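Local coordinates for protein DMATS type aromatic prenyltransferase (PDB 6ZRY) that binds tryptophan and, as a bacterial DMATS-type aromatic prenyltransferase, probably transfers a dimethylallyl group to carbon 6 of its indole ring, at residues A[69-81]-A[128-140]. Sequence-based numbering, arbitrary orientation.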
loop_
_atom_site.group_PDB
_atom_site.type_symbol
_atom_site.label_atom_id
_atom_site.label_comp_id
_atom_site.label_asym_id
_atom_site.label_seq_id
_atom_site.Cartn_x
_atom_site.Cartn_y
_atom_site.Cartn_z
ATOM N N GLU A 69 16.098 7.656 5.864
ATOM C CA GLU A 69 17.293 8.436 6.310
ATOM C C GLU A 69 18.176 7.522 7.168
ATOM O O GLU A 69 17.658 6.972 8.142
ATOM C CB GLU A 69 16.881 9.676 7.110
ATOM N N ALA A 70 19.448 7.359 6.809
ATOM C CA ALA A 70 20.422 6.516 7.551
ATOM C C ALA A 70 19.789 5.155 7.885
ATOM O O ALA A 70 19.558 4.881 9.081
ATOM C CB ALA A 70 20.871 7.242 8.801
ATOM N N GLU A 71 19.474 4.367 6.844
ATOM C CA GLU A 71 19.039 2.940 6.906
ATOM C C GLU A 71 18.922 2.436 5.469
ATOM O O GLU A 71 18.457 3.173 4.604
ATOM C CB GLU A 71 17.717 2.797 7.676
ATOM C CG GLU A 71 17.110 1.387 7.610
ATOM C CD GLU A 71 15.848 1.156 8.430
ATOM O OE1 GLU A 71 15.382 -0.031 8.505
ATOM O OE2 GLU A 71 15.323 2.151 8.990
ATOM N N PRO A 72 19.351 1.190 5.146
ATOM C CA PRO A 72 19.265 0.696 3.773
ATOM C C PRO A 72 17.801 0.691 3.332
ATOM O O PRO A 72 16.927 0.744 4.171
ATOM C CB PRO A 72 19.854 -0.716 3.835
ATOM C CG PRO A 72 20.681 -0.715 5.117
ATOM C CD PRO A 72 19.962 0.222 6.055
ATOM N N PRO A 73 17.479 0.665 2.028
ATOM C CA PRO A 73 16.078 0.698 1.600
ATOM C C PRO A 73 15.276 -0.533 2.049
ATOM O O PRO A 73 15.818 -1.602 2.136
ATOM C CB PRO A 73 16.146 0.757 0.065
ATOM C CG PRO A 73 17.553 1.265 -0.215
ATOM C CD PRO A 73 18.402 0.670 0.894
ATOM N N THR A 74 13.994 -0.331 2.297
ATOM C CA THR A 74 13.040 -1.375 2.675
ATOM C C THR A 74 12.260 -1.795 1.419
ATOM O O THR A 74 11.681 -0.942 0.776
ATOM C CB THR A 74 12.128 -0.905 3.799
ATOM O OG1 THR A 74 12.923 -0.566 4.939
ATOM C CG2 THR A 74 11.118 -1.954 4.194
ATOM N N LEU A 75 12.218 -3.083 1.132
ATOM C CA LEU A 75 11.446 -3.634 -0.013
ATOM C C LEU A 75 10.146 -4.207 0.548
ATOM O O LEU A 75 10.185 -4.871 1.595
ATOM C CB LEU A 75 12.357 -4.665 -0.687
ATOM C CG LEU A 75 11.818 -5.527 -1.814
ATOM C CD1 LEU A 75 11.241 -4.694 -2.948
ATOM C CD2 LEU A 75 12.946 -6.416 -2.330
ATOM N N ARG A 76 9.025 -3.940 -0.104
ATOM C CA ARG A 76 7.723 -4.488 0.330
ATOM C C ARG A 76 6.959 -5.034 -0.876
ATOM O O ARG A 76 7.175 -4.551 -2.017
ATOM C CB ARG A 76 6.917 -3.432 1.084
ATOM C CG ARG A 76 7.701 -2.743 2.191
ATOM C CD ARG A 76 8.373 -1.451 1.717
ATOM N NE ARG A 76 7.394 -0.631 1.018
ATOM C CZ ARG A 76 6.339 -0.027 1.609
ATOM N NH1 ARG A 76 6.168 -0.102 2.918
ATOM N NH2 ARG A 76 5.476 0.668 0.883
ATOM N N ILE A 77 6.110 -6.013 -0.607
ATOM C CA ILE A 77 5.123 -6.547 -1.562
ATOM C C ILE A 77 3.767 -6.365 -0.915
ATOM O O ILE A 77 3.600 -6.876 0.212
ATOM C CB ILE A 77 5.362 -8.032 -1.872
ATOM C CG1 ILE A 77 6.699 -8.265 -2.564
ATOM C CG2 ILE A 77 4.203 -8.545 -2.692
ATOM C CD1 ILE A 77 7.157 -9.697 -2.557
ATOM N N LEU A 78 2.835 -5.739 -1.621
ATOM C CA LEU A 78 1.407 -5.722 -1.260
ATOM C C LEU A 78 0.695 -6.713 -2.162
ATOM O O LEU A 78 0.918 -6.667 -3.368
ATOM C CB LEU A 78 0.855 -4.308 -1.444
ATOM C CG LEU A 78 -0.630 -4.116 -1.116
ATOM C CD1 LEU A 78 -0.869 -4.194 0.382
ATOM C CD2 LEU A 78 -1.118 -2.796 -1.637
ATOM N N GLY A 79 -0.168 -7.562 -1.633
ATOM C CA GLY A 79 -0.990 -8.371 -2.537
ATOM C C GLY A 79 -1.962 -9.259 -1.828
ATOM O O GLY A 79 -2.237 -9.034 -0.626
ATOM N N GLU A 80 -2.520 -10.213 -2.576
ATOM C CA GLU A 80 -3.562 -11.098 -2.067
ATOM C C GLU A 80 -3.401 -12.469 -2.721
ATOM O O GLU A 80 -2.834 -12.561 -3.814
ATOM C CB GLU A 80 -4.966 -10.504 -2.272
ATOM C CG GLU A 80 -5.359 -10.297 -3.717
ATOM C CD GLU A 80 -6.747 -9.709 -3.907
ATOM O OE1 GLU A 80 -7.585 -9.814 -2.980
ATOM O OE2 GLU A 80 -6.990 -9.137 -4.980
ATOM N N THR A 81 -3.912 -13.467 -2.037
ATOM C CA THR A 81 -4.001 -14.864 -2.491
ATOM C C THR A 81 -5.413 -15.096 -3.000
ATOM O O THR A 81 -6.363 -15.022 -2.199
ATOM C CB THR A 81 -3.673 -15.856 -1.386
ATOM O OG1 THR A 81 -2.544 -15.424 -0.604
ATOM C CG2 THR A 81 -3.402 -17.234 -1.960
ATOM N N ASP A 128 -13.864 -4.736 -3.495
ATOM C CA ASP A 128 -13.076 -5.726 -4.279
ATOM C C ASP A 128 -12.073 -6.458 -3.389
ATOM O O ASP A 128 -11.291 -7.234 -3.949
ATOM C CB ASP A 128 -12.468 -5.128 -5.551
ATOM C CG ASP A 128 -11.484 -4.018 -5.329
ATOM O OD1 ASP A 128 -11.355 -3.573 -4.164
ATOM O OD2 ASP A 128 -10.828 -3.612 -6.333
ATOM N N PHE A 129 -12.127 -6.284 -2.071
ATOM C CA PHE A 129 -11.308 -7.082 -1.116
ATOM C C PHE A 129 -11.866 -6.971 0.306
ATOM O O PHE A 129 -12.657 -6.077 0.580
ATOM C CB PHE A 129 -9.850 -6.621 -1.176
ATOM C CG PHE A 129 -9.547 -5.376 -0.379
ATOM C CD1 PHE A 129 -10.022 -4.137 -0.792
ATOM C CD2 PHE A 129 -8.770 -5.440 0.766
ATOM C CE1 PHE A 129 -9.748 -2.997 -0.063
ATOM C CE2 PHE A 129 -8.496 -4.293 1.504
ATOM C CZ PHE A 129 -8.968 -3.075 1.079
ATOM N N ALA A 130 -11.474 -7.912 1.154
ATOM C CA ALA A 130 -11.695 -7.923 2.603
ATOM C C ALA A 130 -10.341 -7.832 3.312
ATOM O O ALA A 130 -10.243 -7.068 4.294
ATOM C CB ALA A 130 -12.463 -9.174 2.997
ATOM N N MET A 131 -9.301 -8.512 2.798
ATOM C CA MET A 131 -7.973 -8.564 3.472
ATOM C C MET A 131 -6.856 -8.668 2.426
ATOM O O MET A 131 -6.881 -9.614 1.607
ATOM C CB MET A 131 -7.894 -9.771 4.408
ATOM C CG MET A 131 -6.538 -9.950 5.093
ATOM S SD MET A 131 -6.466 -11.480 6.062
ATOM C CE MET A 131 -7.524 -11.042 7.440
ATOM N N TRP A 132 -5.908 -7.747 2.473
ATOM C CA TRP A 132 -4.651 -7.828 1.721
ATOM C C TRP A 132 -3.509 -8.027 2.711
ATOM O O TRP A 132 -3.699 -7.834 3.906
ATOM C CB TRP A 132 -4.428 -6.588 0.851
ATOM C CG TRP A 132 -5.298 -6.496 -0.369
ATOM C CD1 TRP A 132 -6.178 -7.417 -0.849
ATOM C CD2 TRP A 132 -5.405 -5.363 -1.231
ATOM N NE1 TRP A 132 -6.784 -6.946 -1.985
ATOM C CE2 TRP A 132 -6.359 -5.678 -2.222
ATOM C CE3 TRP A 132 -4.796 -4.107 -1.258
ATOM C CZ2 TRP A 132 -6.695 -4.796 -3.243
ATOM C CZ3 TRP A 132 -5.137 -3.225 -2.260
ATOM C CH2 TRP A 132 -6.084 -3.563 -3.238
ATOM N N CYS A 133 -2.366 -8.379 2.186
ATOM C CA CYS A 133 -1.128 -8.736 2.883
ATOM C C CYS A 133 -0.050 -7.745 2.426
ATOM O O CYS A 133 -0.039 -7.472 1.214
ATOM C CB CYS A 133 -0.742 -10.159 2.432
ATOM S SG CYS A 133 0.816 -10.692 3.079
ATOM N N SER A 134 0.792 -7.236 3.330
ATOM C CA SER A 134 2.075 -6.557 2.996
ATOM C C SER A 134 3.229 -7.367 3.606
ATOM O O SER A 134 3.177 -7.647 4.780
ATOM C CB SER A 134 2.080 -5.104 3.450
ATOM O OG SER A 134 3.259 -4.468 3.060
ATOM N N LEU A 135 4.192 -7.747 2.786
ATOM C CA LEU A 135 5.436 -8.456 3.176
ATOM C C LEU A 135 6.538 -7.414 3.195
ATOM O O LEU A 135 6.634 -6.672 2.205
ATOM C CB LEU A 135 5.757 -9.554 2.162
ATOM C CG LEU A 135 4.681 -10.612 1.917
ATOM C CD1 LEU A 135 5.040 -11.484 0.738
ATOM C CD2 LEU A 135 4.470 -11.461 3.132
ATOM N N VAL A 136 7.280 -7.303 4.296
ATOM C CA VAL A 136 8.262 -6.210 4.481
ATOM C C VAL A 136 9.648 -6.814 4.658
ATOM O O VAL A 136 9.825 -7.564 5.613
ATOM C CB VAL A 136 7.880 -5.323 5.662
ATOM C CG1 VAL A 136 8.865 -4.182 5.842
ATOM C CG2 VAL A 136 6.444 -4.814 5.540
ATOM N N PHE A 137 10.581 -6.459 3.782
ATOM C CA PHE A 137 11.949 -7.045 3.701
ATOM C C PHE A 137 13.016 -5.959 3.885
ATOM O O PHE A 137 12.928 -4.894 3.287
ATOM C CB PHE A 137 12.177 -7.714 2.344
ATOM C CG PHE A 137 11.071 -8.616 1.872
ATOM C CD1 PHE A 137 10.562 -9.603 2.691
ATOM C CD2 PHE A 137 10.558 -8.497 0.587
ATOM C CE1 PHE A 137 9.560 -10.450 2.239
ATOM C CE2 PHE A 137 9.571 -9.354 0.135
ATOM C CZ PHE A 137 9.065 -10.317 0.964
ATOM N N ARG A 138 14.040 -6.256 4.662
ATOM C CA ARG A 138 15.207 -5.352 4.842
ATOM C C ARG A 138 16.454 -6.194 4.974
ATOM O O ARG A 138 16.316 -7.397 5.298
ATOM C CB ARG A 138 15.081 -4.486 6.094
ATOM C CG ARG A 138 13.663 -4.044 6.397
ATOM C CD ARG A 138 13.552 -3.397 7.754
ATOM N NE ARG A 138 12.173 -3.056 8.070
ATOM C CZ ARG A 138 11.757 -2.587 9.246
ATOM N NH1 ARG A 138 12.615 -2.401 10.245
ATOM N NH2 ARG A 138 10.474 -2.305 9.418
ATOM N N SER A 139 17.616 -5.586 4.712
ATOM C CA SER A 139 18.936 -6.117 5.120
ATOM C C SER A 139 18.915 -6.268 6.644
ATOM O O SER A 139 18.465 -5.333 7.326
ATOM C CB SER A 139 20.084 -5.229 4.636
ATOM O OG SER A 139 19.933 -3.896 5.109
ATOM N N SER A 140 19.288 -7.440 7.143
ATOM C CA SER A 140 19.580 -7.697 8.573
ATOM C C SER A 140 18.290 -7.770 9.405
ATOM O O SER A 140 18.414 -7.800 10.655
ATOM C CB SER A 140 20.513 -6.639 9.113
ATOM O OG SER A 140 21.472 -6.270 8.126
HETATM O O HOH W 1 17.675 -3.325 2.776
HETATM O O HOH W 2 -8.736 -7.094 -4.885
HETATM O O HOH W 3 -8.058 -11.184 -0.721
HETATM O O HOH W 4 -10.340 -9.892 -3.205
#
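Two neighbouring antiparallel strands of the ABBA prenyltransferase barrel, 71-79 and 131-138, meet here; the axes of these short strand segments approach to 4.5 Å and their N-to-C directions differ by 167°. Reciprocal backbone hydrogen bonds join Leu75 with Phe137, Ile77 with Leu135 and Gly79 with Cys133; Phe137 N to Leu75 O, at 2.7 Å, is the shortest. On the face carrying Ile77 and Phe137, Ile77 CD1 meets the ring edge of Phe137 in its plane, 3.6 Å from CE2. Ile77 CG1 lies anti to the carbonyl carbon (chi1 -64°), and an extended chi2 carries CD1 out to that edge. On the other face Leu78 CD2 approaches Trp132 CE3 obliquely at 3.9 Å, and both residues touch the bound tryptophan, so this end of the face borders its pocket, consistent with a substrate site. Glu80 OE1 lies near the plane of the Trp132 indole, 3.1 Å from NE1, with carboxylate and ring planes 72° apart. Three waters link the Glu80 carboxylate to the Asp128 and Met131 carbonyls, and Ser52 OG hydrogen-bonds Glu80 OE2, which probably helps hold the carboxylate in this orientation. Strand 61-68 flanks 71-79 and strand 141-149 flanks 131-138, while Leu35 of helix 26-36 packs on Ile77, Cys133 and Leu135.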